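Local atomic coordinates of transcriptional regulator, TetR family (Cytophaga hutchinsonii, PDB entry 3EUP), a protein that probably binds operator DNA through an N-terminal helix-turn-helix domain and regulates transcription, as other TetR-family regulators do. Residues D10-F15 against Y49-N54. Numbering follows the deposited sequence.
Sequences DRTRQF and YGNFEN
Thr12 and Arg13, in the first turn of helix 10-31, meet Asn51 and Phe52 by van der Waals contact in the loop joining helix 45-48 to helix 55-78. The closest CA atoms, those of Arg13 and Asn51, are 5.7 Å apart, and the two segments bury 221 Å² between them. The main part is the Arg13 side chain passing across the outer end of the Phe52 ring. With CG anti to the backbone N (chi1 -180°) and the chain extended as far as NE, Arg13 crosses the Phe52 side chain at about a right angle. Its CG comes 3.7 Å from CZ of Phe52, approaching the ring obliquely, while NE lies 4.0 Å from CE1 of Phe52. The ring's CZ sits over one face of the guanidinium, with the two planes inclined by 30°. Asn51 O lies at the guanidinium's edge, near its plane. Asn51 turns its amide to the helix start: ND2 is 3.6 Å from CG2 of Thr12, and OD1 is 3.7 Å from N of Arg13, a contact only, since OD1 bonds the amide of Ser9. That bond and the one from ND2 to Ser7 O tie the loop to the residues before helix 10-31, whereas ND2 to Ser47 O ties Asn51 back to helix 45-48. Phe52, buried, also touches Ile16 and Ile17 farther along helix 10-31, and Val58 and Ala61 of helix 55-78. Replacing Phe52 by an alanine is likely to open a gap among these aliphatic side chains and leave Arg13 CG without its ring contact. Between the two segments, then, the contact is van der Waals in kind, and the directional bonds of Asn51 run beside it, joining helix 10-31 to the loop that follows helix 45-48, in what is probably the TetR-type helix-turn-helix region.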
loop_
_atom_site.group_PDB
_atom_site.type_symbol
_atom_site.label_atom_id
_atom_site.label_comp_id
_atom_site.label_asym_id
_atom_site.label_seq_id
_atom_site.Cartn_x
_atom_site.Cartn_y
_atom_site.Cartn_z
ATOM N N ASP A 10 6.288 21.476 -25.619
ATOM C CA ASP A 10 6.764 21.032 -24.295
ATOM C C ASP A 10 6.007 21.689 -23.148
ATOM O O ASP A 10 5.776 21.068 -22.119
ATOM C CB ASP A 10 8.247 21.351 -24.119
ATOM C CG ASP A 10 9.144 20.539 -25.051
ATOM O OD1 ASP A 10 8.769 19.437 -25.489
ATOM O OD2 ASP A 10 10.249 21.017 -25.337
ATOM N N ARG A 11 5.644 22.957 -23.314
ATOM C CA ARG A 11 4.926 23.643 -22.250
ATOM C C ARG A 11 3.497 23.128 -22.111
ATOM O O ARG A 11 2.990 22.965 -20.987
ATOM C CB ARG A 11 4.940 25.158 -22.457
ATOM C CG ARG A 11 6.285 25.779 -22.209
ATOM C CD ARG A 11 6.250 27.303 -22.470
ATOM N NE ARG A 11 5.901 27.518 -23.855
ATOM C CZ ARG A 11 5.221 28.548 -24.353
ATOM N NH1 ARG A 11 4.790 29.541 -23.592
ATOM N NH2 ARG A 11 4.975 28.577 -25.659
ATOM N N THR A 12 2.849 22.867 -23.240
ATOM C CA THR A 12 1.491 22.367 -23.195
ATOM C C THR A 12 1.491 20.969 -22.590
ATOM O O THR A 12 0.656 20.638 -21.715
ATOM C CB THR A 12 0.856 22.371 -24.592
ATOM O OG1 THR A 12 0.923 23.691 -25.115
ATOM C CG2 THR A 12 -0.592 21.952 -24.509
ATOM N N ARG A 13 2.466 20.167 -23.025
ATOM C CA ARG A 13 2.681 18.829 -22.500
ATOM C C ARG A 13 2.875 18.830 -20.988
ATOM O O ARG A 13 2.257 18.040 -20.275
ATOM C CB ARG A 13 3.883 18.186 -23.197
ATOM C CG ARG A 13 4.182 16.776 -22.722
ATOM C CD ARG A 13 5.214 16.087 -23.604
ATOM N NE ARG A 13 5.399 14.726 -23.166
ATOM C CZ ARG A 13 6.071 14.377 -22.077
ATOM N NH1 ARG A 13 6.682 15.289 -21.324
ATOM N NH2 ARG A 13 6.151 13.099 -21.748
ATOM N N GLN A 14 3.708 19.730 -20.500
ATOM C CA GLN A 14 3.964 19.841 -19.072
ATOM C C GLN A 14 2.742 20.316 -18.273
ATOM O O GLN A 14 2.464 19.814 -17.184
ATOM C CB GLN A 14 5.163 20.776 -18.821
ATOM C CG GLN A 14 5.589 20.864 -17.367
ATOM C CD GLN A 14 6.007 19.521 -16.781
ATOM O OE1 GLN A 14 6.476 18.618 -17.495
ATOM N NE2 GLN A 14 5.830 19.377 -15.458
ATOM N N PHE A 15 2.007 21.272 -18.816
ATOM C CA PHE A 15 0.745 21.673 -18.223
ATOM C C PHE A 15 -0.243 20.500 -18.128
ATOM O O PHE A 15 -0.958 20.379 -17.131
ATOM C CB PHE A 15 0.098 22.829 -19.012
ATOM C CG PHE A 15 -1.313 23.126 -18.577
ATOM C CD1 PHE A 15 -1.559 23.942 -17.468
ATOM C CD2 PHE A 15 -2.396 22.582 -19.268
ATOM C CE1 PHE A 15 -2.881 24.190 -17.032
ATOM C CE2 PHE A 15 -3.711 22.834 -18.849
ATOM C CZ PHE A 15 -3.954 23.638 -17.719
ATOM N N TYR A 49 -4.433 14.846 -26.909
ATOM C CA TYR A 49 -3.862 13.747 -27.685
ATOM C C TYR A 49 -3.038 14.206 -28.880
ATOM O O TYR A 49 -2.601 13.397 -29.676
ATOM C CB TYR A 49 -4.924 12.681 -28.000
ATOM C CG TYR A 49 -5.373 11.973 -26.715
ATOM C CD1 TYR A 49 -4.433 11.459 -25.793
ATOM C CD2 TYR A 49 -6.721 11.844 -26.396
ATOM C CE1 TYR A 49 -4.845 10.819 -24.587
ATOM C CE2 TYR A 49 -7.145 11.213 -25.203
ATOM C CZ TYR A 49 -6.209 10.701 -24.307
ATOM O OH TYR A 49 -6.647 10.095 -23.144
ATOM N N GLY A 50 -2.778 15.503 -28.959
ATOM C CA GLY A 50 -1.743 16.034 -29.829
ATOM C C GLY A 50 -0.403 16.133 -29.120
ATOM O O GLY A 50 0.611 16.408 -29.751
ATOM N N ASN A 51 -0.396 15.934 -27.805
ATOM C CA ASN A 51 0.844 15.901 -27.017
ATOM C C ASN A 51 1.192 14.499 -26.513
ATOM O O ASN A 51 2.337 14.223 -26.175
ATOM C CB ASN A 51 0.716 16.844 -25.824
ATOM C CG ASN A 51 0.751 18.263 -26.239
ATOM O OD1 ASN A 51 1.827 18.824 -26.461
ATOM N ND2 ASN A 51 -0.425 18.858 -26.407
ATOM N N PHE A 52 0.192 13.634 -26.444
ATOM C CA PHE A 52 0.373 12.287 -25.957
ATOM C C PHE A 52 -0.312 11.296 -26.887
ATOM O O PHE A 52 -1.412 11.555 -27.377
ATOM C CB PHE A 52 -0.278 12.150 -24.587
ATOM C CG PHE A 52 0.413 12.901 -23.519
ATOM C CD1 PHE A 52 1.474 12.326 -22.835
ATOM C CD2 PHE A 52 0.011 14.190 -23.192
ATOM C CE1 PHE A 52 2.102 12.998 -21.823
ATOM C CE2 PHE A 52 0.654 14.895 -22.193
ATOM C CZ PHE A 52 1.701 14.298 -21.500
ATOM N N GLU A 53 0.289 10.119 -27.031
ATOM C CA GLU A 53 -0.298 9.068 -27.856
ATOM C C GLU A 53 -1.678 8.670 -27.378
ATOM O O GLU A 53 -2.633 8.648 -28.152
ATOM C CB GLU A 53 0.630 7.848 -27.885
ATOM C CG GLU A 53 0.144 6.671 -28.768
ATOM C CD GLU A 53 -0.030 7.014 -30.261
ATOM O OE1 GLU A 53 0.673 7.913 -30.781
ATOM O OE2 GLU A 53 -0.876 6.347 -30.918
ATOM N N ASN A 54 -1.784 8.339 -26.102
ATOM C CA ASN A 54 -3.031 7.860 -25.538
ATOM C C ASN A 54 -3.038 8.108 -24.046
ATOM O O ASN A 54 -2.068 8.662 -23.495
ATOM C CB ASN A 54 -3.165 6.367 -25.800
ATOM C CG ASN A 54 -1.909 5.597 -25.417
ATOM O OD1 ASN A 54 -1.377 5.755 -24.333
ATOM N ND2 ASN A 54 -1.424 4.760 -26.335
#